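Local coordinates for aminoglycoside N(3)-acetyltransferase (Streptomyces griseus, PDB 7LAP), which probably transfers an acetyl group to the 3-amino nitrogen of aminoglycoside antibiotics, a modification that confers resistance in the Antibiotic_NAT family, at residues D159-G164 and R223-E228; H136-L141 and V205-P210; V42-R47 and L75-G80. One frame throughout, in Å; residues are numbered along the deposited sequence.

Contact 1 of 3, residues D159-G164 and R223-E228; sequences DPHGPG and RDIDSE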
loop_
_atom_site.group_PDB
_atom_site.type_symbol
_atom_site.label_atom_id
_atom_site.label_comp_id
_atom_site.label_asym_id
_atom_site.label_seq_id
_atom_site.Cartn_x
_atom_site.Cartn_y
_atom_site.Cartn_z
ATOM N N ASP B 159 -6.730 9.470 -25.695
ATOM C CA ASP B 159 -5.357 9.943 -25.839
ATOM C C ASP B 159 -4.858 10.536 -24.515
ATOM O O ASP B 159 -4.432 11.697 -24.473
ATOM C CB ASP B 159 -5.260 10.968 -26.977
ATOM C CG ASP B 159 -3.853 11.025 -27.605
ATOM O OD1 ASP B 159 -3.103 10.021 -27.513
ATOM O OD2 ASP B 159 -3.494 12.074 -28.195
ATOM N N PRO B 160 -4.911 9.792 -23.409
ATOM C CA PRO B 160 -4.512 10.374 -22.116
ATOM C C PRO B 160 -3.007 10.622 -21.951
ATOM O O PRO B 160 -2.602 11.136 -20.898
ATOM C CB PRO B 160 -4.994 9.327 -21.104
ATOM C CG PRO B 160 -4.830 8.012 -21.856
ATOM C CD PRO B 160 -5.186 8.343 -23.312
ATOM N N HIS B 161 -2.156 10.260 -22.910
ATOM C CA HIS B 161 -0.747 10.658 -22.885
ATOM C C HIS B 161 -0.447 11.769 -23.878
ATOM O O HIS B 161 0.729 12.092 -24.090
ATOM C CB HIS B 161 0.179 9.473 -23.196
ATOM C CG HIS B 161 0.093 8.367 -22.202
ATOM N ND1 HIS B 161 -0.644 7.224 -22.430
ATOM C CD2 HIS B 161 0.659 8.219 -20.982
ATOM C CE1 HIS B 161 -0.523 6.416 -21.391
ATOM N NE2 HIS B 161 0.267 6.994 -20.501
ATOM N N GLY B 162 -1.467 12.342 -24.511
ATOM C CA GLY B 162 -1.244 13.204 -25.639
ATOM C C GLY B 162 -1.261 14.683 -25.317
ATOM O O GLY B 162 -0.984 15.121 -24.192
ATOM N N PRO B 163 -1.700 15.456 -26.308
ATOM C CA PRO B 163 -1.655 16.912 -26.321
ATOM C C PRO B 163 -2.334 17.551 -25.141
ATOM O O PRO B 163 -1.835 18.588 -24.703
ATOM C CB PRO B 163 -2.405 17.273 -27.608
ATOM C CG PRO B 163 -2.237 16.082 -28.486
ATOM C CD PRO B 163 -2.269 14.908 -27.552
ATOM N N GLY B 164 -3.421 17.006 -24.612
ATOM C CA GLY B 164 -3.992 17.779 -23.526
ATOM C C GLY B 164 -3.551 17.402 -22.124
ATOM O O GLY B 164 -4.000 18.006 -21.146
ATOM N N ARG B 223 -9.589 5.124 -25.660
ATOM C CA ARG B 223 -8.578 4.898 -26.679
ATOM C C ARG B 223 -7.277 5.524 -26.217
ATOM O O ARG B 223 -7.282 6.634 -25.683
ATOM C CB ARG B 223 -9.002 5.492 -28.022
ATOM C CG ARG B 223 -7.972 5.279 -29.111
ATOM C CD ARG B 223 -8.435 5.889 -30.397
ATOM N NE ARG B 223 -7.331 6.225 -31.294
ATOM C CZ ARG B 223 -6.888 5.431 -32.268
ATOM N NH1 ARG B 223 -7.442 4.236 -32.475
ATOM N NH2 ARG B 223 -5.894 5.844 -33.045
ATOM N N ASP B 224 -6.167 4.821 -26.444
ATOM C CA ASP B 224 -4.842 5.248 -26.008
ATOM C C ASP B 224 -3.831 4.614 -26.956
ATOM O O ASP B 224 -4.164 3.718 -27.731
ATOM C CB ASP B 224 -4.592 4.837 -24.537
ATOM C CG ASP B 224 -3.300 5.448 -23.934
ATOM O OD1 ASP B 224 -2.773 6.447 -24.480
ATOM O OD2 ASP B 224 -2.831 4.948 -22.887
ATOM N N ILE B 225 -2.584 5.095 -26.913
ATOM C CA ILE B 225 -1.508 4.282 -27.488
ATOM C C ILE B 225 -1.293 3.047 -26.613
ATOM O O ILE B 225 -1.675 2.996 -25.440
ATOM C CB ILE B 225 -0.203 5.077 -27.643
ATOM C CG1 ILE B 225 0.187 5.689 -26.298
ATOM C CG2 ILE B 225 -0.339 6.150 -28.700
ATOM C CD1 ILE B 225 1.659 5.480 -25.916
ATOM N N ASP B 226 -0.685 2.026 -27.206
ATOM C CA ASP B 226 -0.433 0.774 -26.500
ATOM C C ASP B 226 0.726 1.005 -25.537
ATOM O O ASP B 226 1.895 0.782 -25.852
ATOM C CB ASP B 226 -0.136 -0.344 -27.496
ATOM C CG ASP B 226 0.039 -1.692 -26.829
ATOM O OD1 ASP B 226 0.333 -1.748 -25.615
ATOM O OD2 ASP B 226 -0.121 -2.707 -27.527
ATOM N N SER B 227 0.396 1.477 -24.338
ATOM C CA SER B 227 1.431 1.812 -23.373
ATOM C C SER B 227 1.904 0.604 -22.595
ATOM O O SER B 227 2.579 0.766 -21.572
ATOM C CB SER B 227 0.939 2.893 -22.403
ATOM O OG SER B 227 0.027 2.367 -21.442
ATOM N N GLU B 228 1.556 -0.595 -23.049
ATOM C CA GLU B 228 1.974 -1.832 -22.409
ATOM C C GLU B 228 3.018 -2.579 -23.222
ATOM O O GLU B 228 4.030 -3.018 -22.668
ATOM C CB GLU B 228 0.757 -2.728 -22.164
ATOM C CG GLU B 228 1.084 -4.032 -21.466
ATOM C CD GLU B 228 -0.152 -4.719 -20.905
ATOM O OE1 GLU B 228 -0.822 -4.115 -20.039
ATOM O OE2 GLU B 228 -0.456 -5.859 -21.331
HETATM O O HOH W 1 -2.197 8.981 -25.364
#
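A histidine-carboxylate pair, His161 with Asp224, joins a type I beta turn running from Asp159 to Gly162 to the end of strand 216-225. His161 ND1 donates to Asp224 OD1 over 3.1 Å, nearly straight at 161°, and reaches the syn lone pair of that oxygen. The acceptor lies in the ring plane, and ring and carboxylate are close to coplanar, 19° apart. Asp224 CG stands anti to its backbone N (chi1 -171°), and the carboxylate touches both the imidazole and the ring of Pro160, whose CD comes within 3.3 Å of Asp224 OD1. That oxygen has several partners: a water donates to it over 2.7 Å, and Ile225 N adds a weak bond. The same water donates to Asp159 OD1 and accepts from His161 N at 2.8 Å, linking the carboxylates of Asp159 and Asp224 to the backbone N of His161. Backbone joins backbone where Asp159 N donates to Arg223 O, 2.9 Å away. Ser227 CB packs on His161 CE1 at 3.9 Å. Strand 204-213 pairs with Asp224 through Val205, while helix 189-196 packs against the turn and the strand end alike, with Ala195 touching Asp159 and His161, Glu194 meeting Ile225, and His192 ND1 hydrogen-bonded to His161 O.

Contact 2 of 3, residues H136-L141 and V205-P210; sequences HPDVSL and VTYEQP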
loop_
_atom_site.group_PDB
_atom_site.type_symbol
_atom_site.label_atom_id
_atom_site.label_comp_id
_atom_site.label_asym_id
_atom_site.label_seq_id
_atom_site.Cartn_x
_atom_site.Cartn_y
_atom_site.Cartn_z
ATOM N N HIS B 136 -8.166 9.812 -14.426
ATOM C CA HIS B 136 -8.170 8.742 -15.416
ATOM C C HIS B 136 -8.103 7.378 -14.734
ATOM O O HIS B 136 -7.269 7.185 -13.856
ATOM C CB HIS B 136 -6.993 8.877 -16.378
ATOM C CG HIS B 136 -7.257 8.223 -17.693
ATOM N ND1 HIS B 136 -7.107 6.864 -17.895
ATOM C CD2 HIS B 136 -7.755 8.724 -18.846
ATOM C CE1 HIS B 136 -7.474 6.568 -19.129
ATOM N NE2 HIS B 136 -7.863 7.680 -19.729
ATOM N N PRO B 137 -8.937 6.408 -15.141
ATOM C CA PRO B 137 -8.931 5.093 -14.473
ATOM C C PRO B 137 -7.778 4.218 -14.854
ATOM O O PRO B 137 -7.465 3.287 -14.106
ATOM C CB PRO B 137 -10.234 4.439 -14.955
ATOM C CG PRO B 137 -10.496 5.104 -16.329
ATOM C CD PRO B 137 -10.041 6.544 -16.116
ATOM N N ASP B 138 -7.158 4.445 -16.001
ATOM C CA ASP B 138 -6.055 3.598 -16.402
ATOM C C ASP B 138 -4.681 4.201 -16.129
ATOM O O ASP B 138 -3.763 3.469 -15.745
ATOM C CB ASP B 138 -6.175 3.258 -17.881
ATOM C CG ASP B 138 -5.268 2.129 -18.260
ATOM O OD1 ASP B 138 -5.385 1.057 -17.642
ATOM O OD2 ASP B 138 -4.440 2.305 -19.161
ATOM N N VAL B 139 -4.493 5.511 -16.318
ATOM C CA VAL B 139 -3.153 6.082 -16.230
ATOM C C VAL B 139 -3.153 7.354 -15.393
ATOM O O VAL B 139 -2.451 8.320 -15.721
ATOM C CB VAL B 139 -2.564 6.340 -17.629
ATOM C CG1 VAL B 139 -2.254 4.996 -18.322
ATOM C CG2 VAL B 139 -3.522 7.213 -18.487
ATOM N N SER B 140 -3.901 7.338 -14.288
ATOM C CA SER B 140 -3.957 8.491 -13.403
ATOM C C SER B 140 -2.563 8.842 -12.895
ATOM O O SER B 140 -1.695 7.987 -12.746
ATOM C CB SER B 140 -4.883 8.243 -12.214
ATOM O OG SER B 140 -4.432 7.133 -11.440
ATOM N N LEU B 141 -2.347 10.122 -12.652
ATOM C CA LEU B 141 -1.161 10.568 -11.950
ATOM C C LEU B 141 -1.610 11.119 -10.611
ATOM O O LEU B 141 -2.800 11.254 -10.345
ATOM C CB LEU B 141 -0.419 11.651 -12.742
ATOM C CG LEU B 141 -0.102 11.406 -14.214
ATOM C CD1 LEU B 141 0.881 12.460 -14.676
ATOM C CD2 LEU B 141 0.561 10.087 -14.279
ATOM N N VAL B 205 -4.827 1.042 -28.451
ATOM C CA VAL B 205 -5.629 0.126 -27.652
ATOM C C VAL B 205 -6.996 0.742 -27.429
ATOM O O VAL B 205 -7.157 1.968 -27.414
ATOM C CB VAL B 205 -4.959 -0.216 -26.298
ATOM C CG1 VAL B 205 -3.745 -1.077 -26.534
ATOM C CG2 VAL B 205 -4.570 1.055 -25.538
ATOM N N THR B 206 -7.994 -0.127 -27.296
ATOM C CA THR B 206 -9.343 0.240 -26.892
ATOM C C THR B 206 -9.736 -0.689 -25.761
ATOM O O THR B 206 -9.562 -1.908 -25.873
ATOM C CB THR B 206 -10.331 0.109 -28.047
ATOM O OG1 THR B 206 -10.018 1.069 -29.053
ATOM C CG2 THR B 206 -11.741 0.346 -27.561
ATOM N N TYR B 207 -10.218 -0.120 -24.661
ATOM C CA TYR B 207 -10.632 -0.913 -23.513
ATOM C C TYR B 207 -11.790 -0.185 -22.851
ATOM O O TYR B 207 -12.099 0.965 -23.179
ATOM C CB TYR B 207 -9.460 -1.157 -22.537
ATOM C CG TYR B 207 -8.839 0.128 -22.077
ATOM C CD1 TYR B 207 -7.818 0.728 -22.805
ATOM C CD2 TYR B 207 -9.310 0.777 -20.935
ATOM C CE1 TYR B 207 -7.267 1.931 -22.395
ATOM C CE2 TYR B 207 -8.768 1.968 -20.519
ATOM C CZ TYR B 207 -7.748 2.536 -21.246
ATOM O OH TYR B 207 -7.236 3.728 -20.833
ATOM N N GLU B 208 -12.452 -0.859 -21.935
ATOM C CA GLU B 208 -13.508 -0.218 -21.177
ATOM C C GLU B 208 -13.161 -0.285 -19.705
ATOM O O GLU B 208 -12.476 -1.199 -19.264
ATOM C CB GLU B 208 -14.847 -0.873 -21.429
ATOM C CG GLU B 208 -15.113 -1.035 -22.895
ATOM C CD GLU B 208 -16.264 -1.957 -23.152
ATOM O OE1 GLU B 208 -17.367 -1.664 -22.651
ATOM O OE2 GLU B 208 -16.061 -2.980 -23.839
ATOM N N GLN B 209 -13.612 0.708 -18.952
ATOM C CA GLN B 209 -13.348 0.703 -17.524
ATOM C C GLN B 209 -14.460 1.486 -16.859
ATOM O O GLN B 209 -14.994 2.431 -17.455
ATOM C CB GLN B 209 -11.970 1.298 -17.199
ATOM C CG GLN B 209 -10.861 0.218 -17.122
ATOM C CD GLN B 209 -9.491 0.808 -16.975
ATOM O OE1 GLN B 209 -9.349 1.975 -16.630
ATOM N NE2 GLN B 209 -8.466 0.006 -17.215
ATOM N N PRO B 210 -14.868 1.089 -15.657
ATOM C CA PRO B 210 -15.955 1.790 -14.973
ATOM C C PRO B 210 -15.427 3.040 -14.282
ATOM O O PRO B 210 -14.437 2.995 -13.542
ATOM C CB PRO B 210 -16.460 0.757 -13.962
ATOM C CG PRO B 210 -15.265 -0.094 -13.686
ATOM C CD PRO B 210 -14.437 -0.129 -14.939
HETATM O O HOH W 2 -4.757 4.282 -21.047
#
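Tyr207 turns its CG between the backbone N and the carbonyl carbon (chi1 56°), while Asp138 holds its CG anti to the backbone N (chi1 -166°), and the phenol of the first meets the side chain of the second obliquely. The hydroxyl carries most of this encounter: Tyr207 OH lies 3.2 Å from Asp138 CB and 3.3 Å from His136 CE1. Toward the histidine the approach is tip to tip, with the oxygen at the imidazole edge, in its plane. A water lies between Tyr207 OH and Asp138 OD2, 2.8 Å from the latter, which is also hydrogen-bonded to the hydroxyl of Tyr87. The other carboxylate oxygen takes the contact's direct hydrogen bond: Gln209 NE2 donates to Asp138 OD1 over 3.3 Å, long but fairly straight at 161°. The donor comes from above the carboxylate plane, whereas the acceptor stays in the amide plane. At the other end of that amide, Gln209 OE1 abuts Pro137 CB at 3.1 Å. His136 is fixed from two sides, its ND1 accepting from Asp138 N at 3.1 Å and its NE2 bonded to Trp157 O; Pro137 CD and Val139 CG2 lie over opposite faces of its ring, each offset toward the rim. The contact thus places the loop between strands 132-133 and 141-145 against strand 204-213 of the two-stranded hairpin, where Phe222 of strand 216-225 meets the rings of both His136 and Tyr207.

Contact 3 of 3, residues V42-R47 and L75-G80; sequences VMFHTR and LLVTCG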
loop_
_atom_site.group_PDB
_atom_site.type_symbol
_atom_site.label_atom_id
_atom_site.label_comp_id
_atom_site.label_asym_id
_atom_site.label_seq_id
_atom_site.Cartn_x
_atom_site.Cartn_y
_atom_site.Cartn_z
ATOM N N VAL B 42 8.697 18.328 -10.404
ATOM C CA VAL B 42 9.464 17.125 -10.719
ATOM C C VAL B 42 8.571 15.897 -10.602
ATOM O O VAL B 42 7.995 15.629 -9.542
ATOM C CB VAL B 42 10.720 16.974 -9.838
ATOM C CG1 VAL B 42 10.398 17.035 -8.382
ATOM C CG2 VAL B 42 11.431 15.624 -10.142
ATOM N N MET B 43 8.463 15.151 -11.694
ATOM C CA MET B 43 7.865 13.823 -11.690
ATOM C C MET B 43 8.939 12.798 -11.311
ATOM O O MET B 43 10.035 12.811 -11.869
ATOM C CB MET B 43 7.305 13.525 -13.078
ATOM C CG MET B 43 6.697 12.165 -13.214
ATOM S SD MET B 43 5.871 12.048 -14.814
ATOM C CE MET B 43 4.794 10.655 -14.435
ATOM N N PHE B 44 8.647 11.916 -10.361
ATOM C CA PHE B 44 9.718 11.068 -9.874
ATOM C C PHE B 44 9.260 9.619 -9.773
ATOM O O PHE B 44 8.103 9.335 -9.450
ATOM C CB PHE B 44 10.294 11.612 -8.555
ATOM C CG PHE B 44 9.383 11.496 -7.360
ATOM C CD1 PHE B 44 8.317 12.356 -7.180
ATOM C CD2 PHE B 44 9.642 10.539 -6.389
ATOM C CE1 PHE B 44 7.496 12.233 -6.051
ATOM C CE2 PHE B 44 8.843 10.411 -5.271
ATOM C CZ PHE B 44 7.755 11.251 -5.108
ATOM N N HIS B 45 10.183 8.727 -10.149
ATOM C CA HIS B 45 10.065 7.279 -10.108
ATOM C C HIS B 45 11.106 6.751 -9.130
ATOM O O HIS B 45 12.278 7.150 -9.200
ATOM C CB HIS B 45 10.332 6.701 -11.504
ATOM C CG HIS B 45 9.371 7.211 -12.534
ATOM N ND1 HIS B 45 9.593 8.364 -13.270
ATOM C CD2 HIS B 45 8.152 6.751 -12.911
ATOM C CE1 HIS B 45 8.559 8.573 -14.073
ATOM N NE2 HIS B 45 7.673 7.614 -13.870
ATOM N N THR B 46 10.696 5.853 -8.240
ATOM C CA THR B 46 11.493 5.521 -7.065
ATOM C C THR B 46 11.637 4.015 -6.927
ATOM O O THR B 46 10.650 3.272 -7.025
ATOM C CB THR B 46 10.873 6.080 -5.786
ATOM O OG1 THR B 46 10.544 7.450 -5.979
ATOM C CG2 THR B 46 11.889 5.940 -4.591
ATOM N N ARG B 47 12.856 3.568 -6.644
ATOM C CA ARG B 47 13.075 2.213 -6.144
ATOM C C ARG B 47 13.623 2.405 -4.731
ATOM O O ARG B 47 14.816 2.639 -4.521
ATOM C CB ARG B 47 13.997 1.429 -7.078
ATOM C CG ARG B 47 14.243 0.005 -6.655
ATOM C CD ARG B 47 14.692 -0.850 -7.850
ATOM N NE ARG B 47 13.568 -1.063 -8.753
ATOM C CZ ARG B 47 13.670 -1.659 -9.933
ATOM N NH1 ARG B 47 14.850 -2.089 -10.348
ATOM N NH2 ARG B 47 12.599 -1.806 -10.691
ATOM N N LEU B 75 5.511 18.108 -6.763
ATOM C CA LEU B 75 5.935 16.729 -6.999
ATOM C C LEU B 75 4.844 16.000 -7.765
ATOM O O LEU B 75 3.664 16.226 -7.522
ATOM C CB LEU B 75 6.191 15.965 -5.683
ATOM C CG LEU B 75 7.006 16.672 -4.606
ATOM C CD1 LEU B 75 7.199 15.729 -3.406
ATOM C CD2 LEU B 75 8.343 17.126 -5.194
ATOM N N LEU B 76 5.218 15.106 -8.659
ATOM C CA LEU B 76 4.311 14.300 -9.449
ATOM C C LEU B 76 4.708 12.835 -9.503
ATOM O O LEU B 76 5.867 12.538 -9.551
ATOM C CB LEU B 76 4.358 14.753 -10.887
ATOM C CG LEU B 76 3.327 15.631 -11.531
ATOM C CD1 LEU B 76 3.806 17.032 -11.272
ATOM C CD2 LEU B 76 3.255 15.395 -13.014
ATOM N N VAL B 77 3.746 11.932 -9.541
ATOM C CA VAL B 77 4.040 10.508 -9.671
ATOM C C VAL B 77 3.037 9.887 -10.626
ATOM O O VAL B 77 1.991 10.463 -10.921
ATOM C CB VAL B 77 3.975 9.739 -8.332
ATOM C CG1 VAL B 77 5.080 10.244 -7.332
ATOM C CG2 VAL B 77 2.601 9.879 -7.745
ATOM N N THR B 78 3.350 8.690 -11.097
ATOM C CA THR B 78 2.399 7.942 -11.894
ATOM C C THR B 78 1.764 6.911 -10.970
ATOM O O THR B 78 2.478 6.232 -10.227
ATOM C CB THR B 78 3.067 7.321 -13.123
ATOM O OG1 THR B 78 2.125 6.497 -13.800
ATOM C CG2 THR B 78 4.257 6.413 -12.755
ATOM N N CYS B 79 0.424 6.874 -10.929
ATOM C CA CYS B 79 -0.341 5.957 -10.062
ATOM C C CYS B 79 -0.980 4.791 -10.812
ATOM O O CYS B 79 -0.737 3.608 -10.496
ATOM C CB CYS B 79 -1.463 6.738 -9.333
ATOM S SG CYS B 79 -0.862 7.839 -8.092
ATOM N N GLY B 80 -1.844 5.071 -11.785
ATOM C CA GLY B 80 -2.659 3.994 -12.350
ATOM C C GLY B 80 -3.622 3.435 -11.309
ATOM O O GLY B 80 -3.853 4.017 -10.263
HETATM O O HOH W 3 5.951 7.735 -10.253
#
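Strands 41-46 and 74-78 are parallel neighbours inside the mixed seven-stranded sheet, and helix 58-69 lies between them in the chain, a beta-alpha-beta arrangement. Val42 and Met43 face Leu75 and Leu76 in register; beyond these pairs the strands diverge, their short axes making an angle of 45°. Two backbone hydrogen bonds join them: Leu76 N donates to Val42 O, and Phe44 N to Leu76 O, each 3.0 Å long. Past the second bond a water takes over, donating to Phe44 O and accepting from Thr78 N at 2.9 Å. On one face Val42 CG1 rests beside Leu75 CD2, 3.8 Å away, and the Leu75 side chain meets Leu65, Leu66 and Val69 of helix 58-69. On the other, Met43 crosses Leu76 at about a right angle, Met43 CB lying 3.9 Å from Leu76 CB. The Met43 chain runs on extended (chi3 -160°), and Met43 CE comes 4.0 Å from Thr78 CB. His45 meets Thr78 obliquely, and His45 NE2 lies 3.8 Å from Thr78 CG2. Phe44 and Val77 run side by side and point the same way. Val77 CG1 lies over a face of the phenyl ring, 3.8 Å from its centroid and 30° off the normal, in a CH-pi contact.

Contact 3 closes along the chain before the other two open, and it lies nearest the middle of the molecule, about 5 Å from its centre. Contacts 1 and 2 alternate in sequence and centre about 10 Å apart; each binds a loop to one of the neighbouring strands 204-213 and 216-225. Pro160 also packs on His136 and Val139. Contact 3 centres about 18 Å from each of the others and does not touch contact 1. It does meet contact 2: Ser140 O probably accepts from Cys79 N and Gly80 N, just beyond strand 74-78, and Leu141 begins strand 141-145, the neighbour of 74-78 in the large sheet. Residues 136-141 therefore connect that sheet to the two-stranded hairpin.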